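Local coordinates for protein arginase (RocF) (Helicobacter pylori, PDB 4G3H) that probably hydrolyses L-arginine to L-ornithine and urea, using two manganese ions bound in each subunit, at residues Lys57-Tyr62 against Lys157-Leu162; Asn93-Phe98 against Gly138-Arg143. One frame throughout, in Å; residues are numbered along the deposited sequence.

Contact 1 (Lys57-Tyr62 against Lys157-Leu162); sequences KNFEDY and KAWQKL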
ATOM      1  N   LYS A  57      13.787   5.558  18.180  1.00 70.17           N
ATOM      2  CA  LYS A  57      13.983   7.003  18.112  1.00 69.44           C
ATOM      3  C   LYS A  57      12.765   7.816  18.559  1.00 67.92           C
ATOM      4  O   LYS A  57      12.903   8.781  19.314  1.00 67.82           O
ATOM      5  CB  LYS A  57      14.367   7.436  16.691  1.00 82.63           C
ATOM      6  CG  LYS A  57      15.594   6.750  16.096  1.00 85.62           C
ATOM      7  CD  LYS A  57      16.791   6.789  17.031  1.00 87.79           C
ATOM      8  CE  LYS A  57      18.045   6.295  16.329  1.00 88.94           C
ATOM      9  NZ  LYS A  57      18.437   7.206  15.217  1.00 90.17           N
ATOM     10  N   ASN A  58      11.575   7.430  18.103  1.00 57.69           N
ATOM     11  CA  ASN A  58      10.365   8.174  18.451  1.00 54.45           C
ATOM     12  C   ASN A  58       9.120   7.301  18.593  1.00 52.08           C
ATOM     13  O   ASN A  58       8.029   7.697  18.182  1.00 51.24           O
ATOM     14  CB  ASN A  58      10.113   9.244  17.383  1.00 71.53           C
ATOM     15  CG  ASN A  58       9.714   8.649  16.039  1.00 72.03           C
ATOM     16  OD1 ASN A  58      10.173   7.567  15.662  1.00 71.65           O
ATOM     17  ND2 ASN A  58       8.865   9.361  15.307  1.00 71.34           N
ATOM     18  N   PHE A  59       9.275   6.127  19.192  1.00 41.69           N
ATOM     19  CA  PHE A  59       8.155   5.207  19.353  1.00 39.43           C
ATOM     20  C   PHE A  59       6.896   5.848  19.928  1.00 39.13           C
ATOM     21  O   PHE A  59       5.815   5.712  19.356  1.00 38.44           O
ATOM     22  CB  PHE A  59       8.567   4.012  20.225  1.00 38.62           C
ATOM     23  CG  PHE A  59       7.559   2.885  20.236  1.00 34.55           C
ATOM     24  CD1 PHE A  59       6.359   3.004  20.932  1.00 33.96           C
ATOM     25  CD2 PHE A  59       7.807   1.712  19.533  1.00 33.17           C
ATOM     26  CE1 PHE A  59       5.421   1.967  20.929  1.00 33.29           C
ATOM     27  CE2 PHE A  59       6.881   0.669  19.522  1.00 32.67           C
ATOM     28  CZ  PHE A  59       5.684   0.797  20.220  1.00 33.07           C
ATOM     29  N   GLU A  60       7.030   6.540  21.054  1.00 38.24           N
ATOM     30  CA  GLU A  60       5.877   7.160  21.696  1.00 40.03           C
ATOM     31  C   GLU A  60       5.232   8.248  20.837  1.00 38.26           C
ATOM     32  O   GLU A  60       4.008   8.300  20.710  1.00 37.16           O
ATOM     33  CB  GLU A  60       6.273   7.739  23.057  1.00 84.42           C
ATOM     34  CG  GLU A  60       5.086   8.087  23.948  1.00 91.25           C
ATOM     35  CD  GLU A  60       4.294   6.862  24.381  1.00 95.25           C
ATOM     36  OE1 GLU A  60       3.836   6.099  23.506  1.00 96.82           O
ATOM     37  OE2 GLU A  60       4.126   6.661  25.601  1.00 97.66           O
ATOM     38  N   ASP A  61       6.054   9.113  20.249  1.00 39.30           N
ATOM     39  CA  ASP A  61       5.538  10.186  19.407  1.00 38.75           C
ATOM     40  C   ASP A  61       4.756   9.601  18.238  1.00 36.64           C
ATOM     41  O   ASP A  61       3.661  10.064  17.914  1.00 35.20           O
ATOM     42  CB  ASP A  61       6.681  11.050  18.871  1.00 82.39           C
ATOM     43  CG  ASP A  61       7.463  11.733  19.974  1.00 87.30           C
ATOM     44  OD1 ASP A  61       6.840  12.422  20.811  1.00 89.39           O
ATOM     45  OD2 ASP A  61       8.702  11.583  20.000  1.00 91.30           O
ATOM     46  N   TYR A  62       5.327   8.576  17.614  1.00 38.47           N
ATOM     47  CA  TYR A  62       4.695   7.919  16.482  1.00 35.70           C
ATOM     48  C   TYR A  62       3.375   7.310  16.926  1.00 33.63           C
ATOM     49  O   TYR A  62       2.356   7.437  16.247  1.00 31.78           O
ATOM     50  CB  TYR A  62       5.603   6.819  15.933  1.00 39.08           C
ATOM     51  CG  TYR A  62       4.994   6.044  14.788  1.00 39.37           C
ATOM     52  CD1 TYR A  62       4.947   6.581  13.499  1.00 39.56           C
ATOM     53  CD2 TYR A  62       4.458   4.773  14.995  1.00 38.29           C
ATOM     54  CE1 TYR A  62       4.381   5.865  12.440  1.00 39.41           C
ATOM     55  CE2 TYR A  62       3.890   4.052  13.951  1.00 39.14           C
ATOM     56  CZ  TYR A  62       3.856   4.599  12.680  1.00 40.09           C
ATOM     57  OH  TYR A  62       3.307   3.867  11.656  1.00 42.02           O
ATOM     58  N   LYS A 157       5.046  -4.941  25.311  1.00 46.26           N
ATOM     59  CA  LYS A 157       3.794  -4.337  25.740  1.00 43.77           C
ATOM     60  C   LYS A 157       3.530  -3.111  24.873  1.00 40.13           C
ATOM     61  O   LYS A 157       2.397  -2.851  24.468  1.00 37.62           O
ATOM     62  CB  LYS A 157       3.881  -3.936  27.215  1.00 73.47           C
ATOM     63  CG  LYS A 157       2.571  -3.431  27.791  1.00 76.93           C
ATOM     64  CD  LYS A 157       2.677  -3.192  29.287  1.00 79.40           C
ATOM     65  CE  LYS A 157       1.336  -2.767  29.867  1.00 79.24           C
ATOM     66  NZ  LYS A 157       0.278  -3.788  29.617  1.00 79.98           N
ATOM     67  N   ALA A 158       4.596  -2.367  24.593  1.00 39.45           N
ATOM     68  CA  ALA A 158       4.511  -1.174  23.767  1.00 38.51           C
ATOM     69  C   ALA A 158       4.095  -1.564  22.348  1.00 37.57           C
ATOM     70  O   ALA A 158       3.201  -0.951  21.765  1.00 35.52           O
ATOM     71  CB  ALA A 158       5.857  -0.459  23.747  1.00 33.43           C
ATOM     72  N   TRP A 159       4.746  -2.584  21.796  1.00 38.19           N
ATOM     73  CA  TRP A 159       4.418  -3.046  20.453  1.00 38.38           C
ATOM     74  C   TRP A 159       2.988  -3.559  20.342  1.00 37.97           C
ATOM     75  O   TRP A 159       2.309  -3.311  19.344  1.00 36.14           O
ATOM     76  CB  TRP A 159       5.389  -4.139  20.007  1.00 49.52           C
ATOM     77  CG  TRP A 159       6.660  -3.579  19.483  1.00 51.86           C
ATOM     78  CD1 TRP A 159       7.849  -3.471  20.145  1.00 52.87           C
ATOM     79  CD2 TRP A 159       6.864  -2.998  18.192  1.00 52.27           C
ATOM     80  NE1 TRP A 159       8.783  -2.858  19.344  1.00 53.27           N
ATOM     81  CE2 TRP A 159       8.205  -2.555  18.137  1.00 53.01           C
ATOM     82  CE3 TRP A 159       6.043  -2.807  17.070  1.00 51.93           C
ATOM     83  CZ2 TRP A 159       8.746  -1.933  17.007  1.00 53.02           C
ATOM     84  CZ3 TRP A 159       6.580  -2.189  15.943  1.00 52.98           C
ATOM     85  CH2 TRP A 159       7.921  -1.759  15.922  1.00 53.91           C
ATOM     86  N   GLN A 160       2.535  -4.280  21.363  1.00 37.66           N
ATOM     87  CA  GLN A 160       1.181  -4.808  21.359  1.00 39.20           C
ATOM     88  C   GLN A 160       0.231  -3.622  21.365  1.00 37.99           C
ATOM     89  O   GLN A 160      -0.828  -3.661  20.751  1.00 36.87           O
ATOM     90  CB  GLN A 160       0.943  -5.690  22.590  1.00 73.16           C
ATOM     91  CG  GLN A 160      -0.429  -6.362  22.627  1.00 79.10           C
ATOM     92  CD  GLN A 160      -1.551  -5.423  23.052  1.00 82.68           C
ATOM     93  OE1 GLN A 160      -2.731  -5.741  22.898  1.00 83.44           O
ATOM     94  NE2 GLN A 160      -1.189  -4.270  23.603  1.00 83.56           N
ATOM     95  N   LYS A 161       0.627  -2.564  22.066  1.00 46.15           N
ATOM     96  CA  LYS A 161      -0.176  -1.354  22.157  1.00 46.10           C
ATOM     97  C   LYS A 161      -0.296  -0.738  20.760  1.00 44.41           C
ATOM     98  O   LYS A 161      -1.386  -0.389  20.309  1.00 43.83           O
ATOM     99  CB  LYS A 161       0.497  -0.356  23.109  1.00 58.60           C
ATOM    100  CG  LYS A 161      -0.306   0.907  23.391  1.00 62.99           C
ATOM    101  CD  LYS A 161       0.598   2.086  23.768  1.00 65.96           C
ATOM    102  CE  LYS A 161       1.414   1.840  25.028  1.00 67.98           C
ATOM    103  NZ  LYS A 161       2.339   2.978  25.312  1.00 67.73           N
ATOM    104  N   LEU A 162       0.842  -0.624  20.082  1.00 38.42           N
ATOM    105  CA  LEU A 162       0.915  -0.049  18.747  1.00 36.98           C
ATOM    106  C   LEU A 162       0.186  -0.867  17.673  1.00 35.71           C
ATOM    107  O   LEU A 162      -0.683  -0.341  16.973  1.00 34.11           O
ATOM    108  CB  LEU A 162       2.385   0.137  18.365  1.00 39.45           C
ATOM    109  CG  LEU A 162       2.709   0.638  16.958  1.00 39.45           C
ATOM    110  CD1 LEU A 162       2.058   1.990  16.728  1.00 39.50           C
ATOM    111  CD2 LEU A 162       4.221   0.734  16.792  1.00 38.28           C
TER

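Contact 2 (Asn93-Phe98 against Gly138-Arg143); sequences NMFGIF and GMVLNR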
ATOM      1  N   ASN A  93       3.626   3.933   5.742  1.00 21.76           N
ATOM      2  CA  ASN A  93       2.361   4.576   6.117  1.00 20.44           C
ATOM      3  C   ASN A  93       1.157   3.651   5.966  1.00 19.89           C
ATOM      4  O   ASN A  93       0.066   3.952   6.453  1.00 19.13           O
ATOM      5  CB  ASN A  93       2.121   5.839   5.281  1.00 18.56           C
ATOM      6  CG  ASN A  93       3.131   6.930   5.566  1.00 19.12           C
ATOM      7  OD1 ASN A  93       3.600   7.075   6.693  1.00 18.70           O
ATOM      8  ND2 ASN A  93       3.457   7.722   4.546  1.00 16.28           N
ATOM      9  N   MET A  94       1.361   2.530   5.282  1.00 18.88           N
ATOM     10  CA  MET A  94       0.293   1.565   5.065  1.00 20.65           C
ATOM     11  C   MET A  94      -0.269   1.062   6.397  1.00 20.30           C
ATOM     12  O   MET A  94      -1.448   0.743   6.494  1.00 18.71           O
ATOM     13  CB  MET A  94       0.817   0.393   4.221  1.00 21.74           C
ATOM     14  CG  MET A  94      -0.202  -0.686   3.898  1.00 24.81           C
ATOM     15  SD  MET A  94      -0.218  -2.047   5.103  1.00 30.05           S
ATOM     16  CE  MET A  94      -1.538  -3.089   4.422  1.00 25.10           C
ATOM     17  N   PHE A  95       0.569   1.004   7.425  1.00 21.50           N
ATOM     18  CA  PHE A  95       0.100   0.531   8.724  1.00 23.11           C
ATOM     19  C   PHE A  95      -1.036   1.392   9.266  1.00 22.94           C
ATOM     20  O   PHE A  95      -2.149   0.903   9.480  1.00 22.47           O
ATOM     21  CB  PHE A  95       1.238   0.510   9.749  1.00 24.15           C
ATOM     22  CG  PHE A  95       0.785   0.141  11.132  1.00 24.39           C
ATOM     23  CD1 PHE A  95       0.249  -1.118  11.386  1.00 25.97           C
ATOM     24  CD2 PHE A  95       0.841   1.065  12.169  1.00 26.83           C
ATOM     25  CE1 PHE A  95      -0.230  -1.451  12.651  1.00 25.49           C
ATOM     26  CE2 PHE A  95       0.362   0.741  13.445  1.00 26.33           C
ATOM     27  CZ  PHE A  95      -0.175  -0.519  13.681  1.00 25.71           C
ATOM     28  N   GLY A  96      -0.748   2.671   9.496  1.00 18.83           N
ATOM     29  CA  GLY A  96      -1.760   3.573  10.016  1.00 18.82           C
ATOM     30  C   GLY A  96      -2.996   3.628   9.134  1.00 17.89           C
ATOM     31  O   GLY A  96      -4.122   3.645   9.629  1.00 18.34           O
ATOM     32  N   ILE A  97      -2.793   3.647   7.822  1.00 19.14           N
ATOM     33  CA  ILE A  97      -3.911   3.699   6.882  1.00 19.77           C
ATOM     34  C   ILE A  97      -4.793   2.445   6.976  1.00 20.40           C
ATOM     35  O   ILE A  97      -6.026   2.534   7.021  1.00 18.35           O
ATOM     36  CB  ILE A  97      -3.397   3.831   5.421  1.00 17.29           C
ATOM     37  CG1 ILE A  97      -2.722   5.191   5.224  1.00 16.62           C
ATOM     38  CG2 ILE A  97      -4.548   3.674   4.440  1.00 16.49           C
ATOM     39  CD1 ILE A  97      -1.989   5.322   3.904  1.00 17.57           C
ATOM     40  N   PHE A  98      -4.152   1.280   7.005  1.00 19.84           N
ATOM     41  CA  PHE A  98      -4.872   0.014   7.061  1.00 21.70           C
ATOM     42  C   PHE A  98      -5.584  -0.201   8.398  1.00 22.04           C
ATOM     43  O   PHE A  98      -6.674  -0.778   8.433  1.00 20.54           O
ATOM     44  CB  PHE A  98      -3.915  -1.150   6.772  1.00 21.88           C
ATOM     45  CG  PHE A  98      -4.612  -2.454   6.522  1.00 24.73           C
ATOM     46  CD1 PHE A  98      -5.441  -2.612   5.418  1.00 24.44           C
ATOM     47  CD2 PHE A  98      -4.454  -3.525   7.404  1.00 24.08           C
ATOM     48  CE1 PHE A  98      -6.107  -3.820   5.196  1.00 26.18           C
ATOM     49  CE2 PHE A  98      -5.113  -4.731   7.191  1.00 24.29           C
ATOM     50  CZ  PHE A  98      -5.943  -4.881   6.087  1.00 23.09           C
ATOM     51  N   GLY A 138       4.338  -6.497   9.092  1.00 24.13           N
ATOM     52  CA  GLY A 138       4.782  -7.189  10.286  1.00 26.33           C
ATOM     53  C   GLY A 138       3.978  -6.706  11.480  1.00 29.37           C
ATOM     54  O   GLY A 138       3.757  -7.449  12.437  1.00 31.09           O
ATOM     55  N   MET A 139       3.536  -5.451  11.421  1.00 31.32           N
ATOM     56  CA  MET A 139       2.747  -4.854  12.494  1.00 32.99           C
ATOM     57  C   MET A 139       1.273  -5.210  12.324  1.00 33.63           C
ATOM     58  O   MET A 139       0.546  -5.370  13.304  1.00 33.92           O
ATOM     59  CB  MET A 139       2.916  -3.336  12.485  1.00 37.04           C
ATOM     60  CG  MET A 139       4.354  -2.880  12.664  1.00 38.37           C
ATOM     61  SD  MET A 139       4.489  -1.091  12.584  1.00 44.11           S
ATOM     62  CE  MET A 139       3.458  -0.667  13.955  1.00 41.98           C
ATOM     63  N   VAL A 140       0.832  -5.321  11.076  1.00 32.97           N
ATOM     64  CA  VAL A 140      -0.552  -5.680  10.803  1.00 33.08           C
ATOM     65  C   VAL A 140      -0.769  -7.134  11.202  1.00 34.07           C
ATOM     66  O   VAL A 140      -1.834  -7.495  11.705  1.00 34.90           O
ATOM     67  CB  VAL A 140      -0.894  -5.512   9.300  1.00 28.42           C
ATOM     68  CG1 VAL A 140      -2.170  -6.270   8.960  1.00 26.33           C
ATOM     69  CG2 VAL A 140      -1.066  -4.035   8.969  1.00 25.50           C
ATOM     70  N   LEU A 141       0.255  -7.958  10.985  1.00 31.94           N
ATOM     71  CA  LEU A 141       0.192  -9.382  11.302  1.00 33.90           C
ATOM     72  C   LEU A 141       0.632  -9.723  12.727  1.00 37.51           C
ATOM     73  O   LEU A 141       0.559 -10.879  13.142  1.00 37.91           O
ATOM     74  CB  LEU A 141       1.056 -10.165  10.323  1.00 29.81           C
ATOM     75  CG  LEU A 141       0.635 -10.176   8.853  1.00 29.89           C
ATOM     76  CD1 LEU A 141       1.706 -10.881   8.034  1.00 28.27           C
ATOM     77  CD2 LEU A 141      -0.710 -10.876   8.705  1.00 28.15           C
ATOM     78  N   ASN A 142       1.094  -8.726  13.472  1.00 44.50           N
ATOM     79  CA  ASN A 142       1.547  -8.949  14.842  1.00 48.67           C
ATOM     80  C   ASN A 142       2.755  -9.868  14.956  1.00 50.51           C
ATOM     81  O   ASN A 142       2.870 -10.637  15.908  1.00 51.34           O
ATOM     82  CB  ASN A 142       0.417  -9.507  15.704  1.00 53.15           C
ATOM     83  CG  ASN A 142      -0.341  -8.424  16.430  1.00 54.22           C
ATOM     84  OD1 ASN A 142      -1.130  -7.692  15.832  1.00 55.98           O
ATOM     85  ND2 ASN A 142      -0.090  -8.300  17.730  1.00 52.93           N
ATOM     86  N   ARG A 143       3.650  -9.792  13.980  1.00 42.17           N
ATOM     87  CA  ARG A 143       4.864 -10.600  13.992  1.00 45.26           C
ATOM     88  C   ARG A 143       6.050  -9.646  13.947  1.00 46.30           C
ATOM     89  O   ARG A 143       6.952  -9.791  13.126  1.00 45.55           O
ATOM     90  CB  ARG A 143       4.894 -11.549  12.788  1.00 60.76           C
ATOM     91  CG  ARG A 143       3.818 -12.626  12.828  1.00 63.42           C
ATOM     92  CD  ARG A 143       3.883 -13.412  14.134  1.00 64.67           C
ATOM     93  NE  ARG A 143       5.172 -14.077  14.315  1.00 66.12           N
ATOM     94  CZ  ARG A 143       5.548 -15.180  13.673  1.00 65.88           C
ATOM     95  NH1 ARG A 143       4.735 -15.759  12.802  1.00 65.45           N
ATOM     96  NH2 ARG A 143       6.748 -15.700  13.898  1.00 65.65           N
TER

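Contact 1 (Lys57-Tyr62 against Lys157-Leu162)
Ala158 O is held by one hydrogen bond, from Leu162 N (2.9 Å) within its own helix. A second neighbour comes from across the contact: Phe59 CZ lies 3.4 Å from Ala158 O, which sits near the plane of the ring at its edge. Phe59 makes the largest share of the contact. Its CG is anti to the backbone N (chi1 -169°), and this sends the ring across to the helix of Lys157-Leu162. Phe59 CE1 rests on Ala158 CB at 3.7 Å. Phe59 CE2 points at the indole face, 3.8 Å from Trp159 CE2. The two planes stand at 80°, so this is a T-shaped stack with Phe59 giving the edge. Leu162 divides its branches. Leu162 CD2 packs on Phe59 CZ (3.7 Å), and Leu162 CD1 meets the edge of the Tyr62 ring at Tyr62 CE2 (3.9 Å). On the outer side Glu60 OE1 and Lys161 NZ form a long salt bridge of 3.9 Å. Lys161 also makes a cation-pi contact with Tyr63. The contact is helix-to-helix packing in the arginase alpha/beta fold, joining the first turn of helix 59-78 to helix 153-163 through an edge-to-face aromatic pair.

Contact 2 (Asn93-Phe98 against Gly138-Arg143)
Phe95 has CG anti to the backbone N (chi1 175°), which directs its ring at helix 136-140. Met139 answers with CG anti to its carbonyl carbon, an extended middle, and a bend at the last torsion (chi3 61°). That bend lays the methyl group over one face of the Phe95 ring. Met139 CE sits 3.5 Å from the centroid of the Phe95 ring and is displaced somewhat toward the rim. The methyl is only 16° off the ring normal, so the contact is a CH-pi interaction. Met139 SD lies over the same face, 4.3 Å from the Phe95 ring centroid, and adds a Met-aromatic contact. Nearer the backbone, Met139 CB touches Phe95 CD1 at 3.6 Å.

Val140 uses both branches. Val140 CG2 lies at the edge of the Phe95 ring, 4.0 Å from Phe95 CD1, and also reaches Phe98 CD2. Val140 CG1 packs against Phe98 CE2 at 3.8 Å. All the touching residues are buried, and what joins them across the contact is apolar packing.

Just beyond Val140 the helix stops. Arg143 N bonds to Gly138 O (2.8 Å), and a weak bond runs from Asn142 N to Met139 O, with positive phi at Asn142. This fits a Schellman motif. Met94 SD touches Val140 CG2 (4.4 Å), and the Met94 side chain lies about 7 Å from that of the manganese ligand Asp120. The contact thus lies in the core beside the binuclear manganese site of the arginase fold, where a Met-aromatic pair joins two helices.

In the fold
From the N terminus, the chain enters contact 1 at 57-62, at the start of helix 59-78. It then runs through strand 84-87 to 93-98, the first side of contact 2. Strand 110-115 follows, leading to the manganese ligands Asp116, His118 and Asp120. The chain returns at 138-143 to close contact 2, and helix 153-163 closes contact 1 soon after. Contact 2 is therefore nested inside the loop of contact 1. The two also touch: Leu162 packs on Met139 and Phe95, and Tyr62 on Phe95. Together they tie helices 59-78, 94-104, 136-140 and 153-163 to one another.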